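Local coordinates for type IV pilus assembly protein PilF (PDB 5OIU) that probably hydrolyses ATP as a hexameric AAA+ motor that powers assembly of the type IV pilus, at residues I220-L234 and L255-A268. Residues are numbered along the deposited sequence; the frame is centred on the assembly and turned at random.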
loop_
_atom_site.group_PDB
_atom_site.type_symbol
_atom_site.label_atom_id
_atom_site.label_comp_id
_atom_site.label_asym_id
_atom_site.label_seq_id
_atom_site.Cartn_x
_atom_site.Cartn_y
_atom_site.Cartn_z
ATOM N N ILE C 220 20.084 -2.166 15.142
ATOM C CA ILE C 220 18.720 -1.666 15.070
ATOM C C ILE C 220 17.849 -2.855 14.684
ATOM O O ILE C 220 17.756 -3.212 13.511
ATOM C CB ILE C 220 18.572 -0.529 14.058
ATOM C CG1 ILE C 220 19.468 0.659 14.425
ATOM C CG2 ILE C 220 17.089 -0.105 13.961
ATOM C CD1 ILE C 220 19.153 1.933 13.648
ATOM N N ARG C 221 17.203 -3.469 15.672
ATOM C CA ARG C 221 16.394 -4.647 15.408
ATOM C C ARG C 221 15.007 -4.578 16.031
ATOM O O ARG C 221 14.340 -5.606 16.138
ATOM C CB ARG C 221 17.112 -5.912 15.891
ATOM C CG ARG C 221 17.558 -5.852 17.321
ATOM C CD ARG C 221 17.712 -7.241 17.901
ATOM N NE ARG C 221 17.754 -7.232 19.367
ATOM C CZ ARG C 221 18.764 -7.722 20.084
ATOM N NH1 ARG C 221 19.819 -8.264 19.464
ATOM N NH2 ARG C 221 18.718 -7.678 21.414
ATOM N N ASP C 222 14.550 -3.415 16.462
ATOM C CA ASP C 222 13.155 -3.298 16.838
ATOM C C ASP C 222 12.703 -1.891 16.489
ATOM O O ASP C 222 13.517 -1.033 16.136
ATOM C CB ASP C 222 12.917 -3.667 18.314
ATOM C CG ASP C 222 13.680 -2.789 19.283
ATOM O OD1 ASP C 222 13.550 -1.542 19.236
ATOM O OD2 ASP C 222 14.390 -3.372 20.130
ATOM N N SER C 223 11.408 -1.673 16.540
ATOM C CA SER C 223 10.848 -0.405 16.187
ATOM C C SER C 223 11.218 0.737 17.128
ATOM O O SER C 223 11.700 1.711 16.684
ATOM C CB SER C 223 9.350 -0.537 15.957
ATOM O OG SER C 223 9.100 -1.357 14.842
ATOM N N GLU C 224 10.995 0.593 18.423
ATOM C CA GLU C 224 11.361 1.617 19.404
ATOM C C GLU C 224 12.801 2.091 19.226
ATOM O O GLU C 224 13.080 3.301 19.288
ATOM C CB GLU C 224 11.148 1.071 20.820
ATOM C CG GLU C 224 10.503 2.045 21.796
ATOM C CD GLU C 224 9.240 2.720 21.217
ATOM O OE1 GLU C 224 8.515 2.073 20.407
ATOM O OE2 GLU C 224 8.969 3.902 21.573
ATOM N N THR C 225 13.723 1.150 18.974
ATOM C CA THR C 225 15.128 1.499 18.788
ATOM C C THR C 225 15.338 2.300 17.511
ATOM O O THR C 225 16.073 3.295 17.512
ATOM C CB THR C 225 16.000 0.237 18.768
ATOM O OG1 THR C 225 15.945 -0.410 20.055
ATOM C CG2 THR C 225 17.440 0.580 18.413
ATOM N N ALA C 226 14.703 1.886 16.411
ATOM C CA ALA C 226 14.824 2.649 15.175
ATOM C C ALA C 226 14.295 4.067 15.356
ATOM O O ALA C 226 14.860 5.027 14.821
ATOM C CB ALA C 226 14.090 1.944 14.033
ATOM N N LYS C 227 13.213 4.225 16.112
ATOM C CA LYS C 227 12.647 5.558 16.248
ATOM C C LYS C 227 13.519 6.426 17.150
ATOM O O LYS C 227 13.806 7.579 16.809
ATOM C CB LYS C 227 11.199 5.477 16.748
ATOM C CG LYS C 227 10.133 5.780 15.660
ATOM C CD LYS C 227 10.031 7.313 15.332
ATOM C CE LYS C 227 9.218 7.636 14.040
ATOM N NZ LYS C 227 9.785 8.776 13.260
ATOM N N ILE C 228 14.005 5.880 18.269
ATOM C CA ILE C 228 14.895 6.662 19.136
ATOM C C ILE C 228 16.206 6.987 18.422
ATOM O O ILE C 228 16.728 8.101 18.527
ATOM C CB ILE C 228 15.148 5.934 20.467
ATOM C CG1 ILE C 228 13.847 5.794 21.252
ATOM C CG2 ILE C 228 16.175 6.669 21.285
ATOM C CD1 ILE C 228 13.931 4.811 22.355
ATOM N N ALA C 229 16.750 6.036 17.667
ATOM C CA ALA C 229 17.989 6.320 16.954
ATOM C C ALA C 229 17.785 7.413 15.913
ATOM O O ALA C 229 18.636 8.296 15.768
ATOM C CB ALA C 229 18.538 5.045 16.314
ATOM N N THR C 230 16.656 7.391 15.189
ATOM C CA THR C 230 16.392 8.460 14.228
ATOM C C THR C 230 16.177 9.790 14.939
ATOM O O THR C 230 16.655 10.832 14.480
ATOM C CB THR C 230 15.175 8.128 13.360
ATOM O OG1 THR C 230 15.334 6.838 12.776
ATOM C CG2 THR C 230 15.022 9.144 12.240
ATOM N N GLU C 231 15.464 9.766 16.065
ATOM C CA GLU C 231 15.212 10.988 16.824
ATOM C C GLU C 231 16.517 11.605 17.311
ATOM O O GLU C 231 16.710 12.824 17.210
ATOM C CB GLU C 231 14.273 10.676 17.999
ATOM C CG GLU C 231 14.232 11.704 19.136
ATOM C CD GLU C 231 13.345 11.254 20.311
ATOM O OE1 GLU C 231 12.779 10.138 20.238
ATOM O OE2 GLU C 231 13.213 12.019 21.302
ATOM N N ALA C 232 17.439 10.777 17.814
ATOM C CA ALA C 232 18.706 11.312 18.305
ATOM C C ALA C 232 19.543 11.891 17.169
ATOM O O ALA C 232 20.258 12.874 17.373
ATOM C CB ALA C 232 19.486 10.236 19.055
ATOM N N ALA C 233 19.462 11.323 15.967
ATOM C CA ALA C 233 20.089 11.992 14.836
ATOM C C ALA C 233 19.412 13.328 14.533
ATOM O O ALA C 233 20.088 14.308 14.201
ATOM C CB ALA C 233 20.073 11.093 13.611
ATOM N N LEU C 234 18.079 13.391 14.663
ATOM C CA LEU C 234 17.344 14.613 14.338
ATOM C C LEU C 234 17.716 15.764 15.268
ATOM O O LEU C 234 17.961 16.887 14.815
ATOM C CB LEU C 234 15.844 14.355 14.408
ATOM C CG LEU C 234 15.323 13.621 13.181
ATOM C CD1 LEU C 234 13.855 13.289 13.341
ATOM C CD2 LEU C 234 15.578 14.467 11.950
ATOM N N LEU C 255 13.821 0.883 7.454
ATOM C CA LEU C 255 13.464 1.842 8.507
ATOM C C LEU C 255 11.994 2.219 8.412
ATOM O O LEU C 255 11.299 2.330 9.433
ATOM C CB LEU C 255 14.329 3.108 8.417
ATOM C CG LEU C 255 15.763 3.078 8.952
ATOM C CD1 LEU C 255 16.516 4.339 8.574
ATOM C CD2 LEU C 255 15.740 2.901 10.453
ATOM N N ASP C 256 11.510 2.425 7.181
ATOM C CA ASP C 256 10.103 2.725 6.957
ATOM C C ASP C 256 9.207 1.639 7.542
ATOM O O ASP C 256 8.197 1.948 8.186
ATOM C CB ASP C 256 9.866 2.895 5.453
ATOM C CG ASP C 256 8.475 3.418 5.109
ATOM O OD1 ASP C 256 7.636 3.639 6.009
ATOM O OD2 ASP C 256 8.240 3.629 3.901
ATOM N N GLU C 257 9.574 0.363 7.360
ATOM C CA GLU C 257 8.733 -0.712 7.877
ATOM C C GLU C 257 8.776 -0.804 9.390
ATOM O O GLU C 257 7.807 -1.260 10.008
ATOM C CB GLU C 257 9.133 -2.061 7.291
ATOM C CG GLU C 257 9.497 -2.029 5.846
ATOM C CD GLU C 257 10.076 -3.350 5.383
ATOM O OE1 GLU C 257 10.071 -3.599 4.156
ATOM O OE2 GLU C 257 10.521 -4.143 6.249
ATOM N N MET C 258 9.847 -0.366 9.997
ATOM C CA MET C 258 9.911 -0.441 11.417
ATOM C C MET C 258 9.134 0.665 12.105
ATOM O O MET C 258 9.028 0.680 13.301
ATOM C CB MET C 258 11.340 -0.528 11.891
ATOM C CG MET C 258 12.054 -1.754 11.396
ATOM S SD MET C 258 13.824 -1.709 11.593
ATOM C CE MET C 258 14.014 -2.762 12.984
ATOM N N GLY C 259 8.576 1.574 11.330
ATOM C CA GLY C 259 7.753 2.635 11.854
ATOM C C GLY C 259 8.417 3.982 11.928
ATOM O O GLY C 259 7.896 4.874 12.603
ATOM N N VAL C 260 9.552 4.160 11.273
ATOM C CA VAL C 260 10.179 5.466 11.225
ATOM C C VAL C 260 9.462 6.281 10.165
ATOM O O VAL C 260 9.381 5.860 9.009
ATOM C CB VAL C 260 11.673 5.350 10.912
ATOM C CG1 VAL C 260 12.345 6.697 11.128
ATOM C CG2 VAL C 260 12.305 4.279 11.783
ATOM N N GLU C 261 8.940 7.438 10.554
ATOM C CA GLU C 261 8.260 8.309 9.601
ATOM C C GLU C 261 9.182 8.629 8.431
ATOM O O GLU C 261 10.339 9.014 8.646
ATOM C CB GLU C 261 7.812 9.615 10.261
ATOM C CG GLU C 261 6.609 9.474 11.149
ATOM C CD GLU C 261 5.376 9.138 10.363
ATOM O OE1 GLU C 261 5.376 9.387 9.137
ATOM O OE2 GLU C 261 4.409 8.636 10.971
ATOM N N PRO C 262 8.722 8.489 7.195
ATOM C CA PRO C 262 9.569 8.876 6.056
ATOM C C PRO C 262 10.126 10.290 6.166
ATOM O O PRO C 262 11.262 10.535 5.735
ATOM C CB PRO C 262 8.626 8.724 4.856
ATOM C CG PRO C 262 7.613 7.705 5.315
ATOM C CD PRO C 262 7.418 7.941 6.776
ATOM N N PHE C 263 9.380 11.236 6.736
ATOM C CA PHE C 263 9.949 12.573 6.835
ATOM C C PHE C 263 11.078 12.604 7.859
ATOM O O PHE C 263 12.089 13.281 7.640
ATOM C CB PHE C 263 8.859 13.632 7.117
ATOM C CG PHE C 263 8.173 13.527 8.470
ATOM C CD1 PHE C 263 8.777 14.016 9.622
ATOM C CD2 PHE C 263 6.889 13.037 8.564
ATOM C CE1 PHE C 263 8.129 13.961 10.860
ATOM C CE2 PHE C 263 6.237 12.976 9.789
ATOM C CZ PHE C 263 6.861 13.446 10.945
ATOM N N ASN C 264 10.960 11.832 8.941
ATOM C CA ASN C 264 12.079 11.712 9.868
ATOM C C ASN C 264 13.249 10.935 9.252
ATOM O O ASN C 264 14.408 11.246 9.537
ATOM C CB ASN C 264 11.598 11.083 11.183
ATOM C CG ASN C 264 10.865 12.101 12.091
ATOM O OD1 ASN C 264 10.946 13.318 11.876
ATOM N ND2 ASN C 264 10.165 11.603 13.105
ATOM N N ILE C 265 12.980 9.957 8.379
ATOM C CA ILE C 265 14.072 9.283 7.677
ATOM C C ILE C 265 14.787 10.258 6.753
ATOM O O ILE C 265 16.022 10.309 6.705
ATOM C CB ILE C 265 13.539 8.062 6.903
ATOM C CG1 ILE C 265 12.842 7.086 7.849
ATOM C CG2 ILE C 265 14.634 7.374 6.144
ATOM C CD1 ILE C 265 12.288 5.838 7.164
ATOM N N SER C 266 14.020 11.059 6.017
ATOM C CA SER C 266 14.618 11.987 5.062
ATOM C C SER C 266 15.493 13.022 5.763
ATOM O O SER C 266 16.560 13.393 5.261
ATOM C CB SER C 266 13.520 12.675 4.245
ATOM O OG SER C 266 14.095 13.395 3.166
ATOM N N ALA C 267 15.065 13.480 6.936
ATOM C CA ALA C 267 15.763 14.547 7.634
ATOM C C ALA C 267 17.055 14.098 8.319
ATOM O O ALA C 267 17.915 14.940 8.583
ATOM C CB ALA C 267 14.821 15.180 8.664
ATOM N N ALA C 268 17.216 12.805 8.611
ATOM C CA ALA C 268 18.259 12.323 9.519
ATOM C C ALA C 268 19.305 11.448 8.851
ATOM O O ALA C 268 20.486 11.500 9.228
ATOM C CB ALA C 268 17.633 11.536 10.680
#
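In the P-loop NTPase core, helix 223-234 packs against the turn that joins helix 248-257 to helix 262-268, crossing the latter at 48°, and Val260 in that turn sits against Ala226 and Thr230. Val260 splits its two methyls between them: CG2 meets Ala226 CB at 3.7 Å, whereas CG1 lies 3.4 Å from Thr230 OG1. Thr230 has its hydroxyl beside the backbone N (chi1 -53°), which returns OG1 to Ala226 O in a 2.8 Å hydrogen bond. That carbonyl also accepts from Thr230 N, on the opposite face of its plane. The Thr230 methyl is thereby turned to the neighbouring helix, CG2 lying between Val260 CG1 and Ala268 CB, 3.9 Å from the latter. A serine here would keep the hydroxyl but would probably leave a gap between those two partners. One turn on, Leu234 CD2 rests on Ala267 CB at 3.4 Å. Ala268 CB meets both Leu234 CD2 and Ala233 CB, and both alanines, Ala233 and Ala268, touch Ile144 of strand 143-148. At the other end, the Schellman motif at Gly259 closes helix 248-257. There Ser223 OG donates to Met258 O over 2.6 Å, tilted 22° from the carbonyl plane, while Met258 CE tucks under the backbone of Asp222, 3.6 Å from its N. Small alanines and methyls fill the interface between the helices, and the buried threonine hydroxyl is satisfied within its own helix, leaving its methyl for apolar contact.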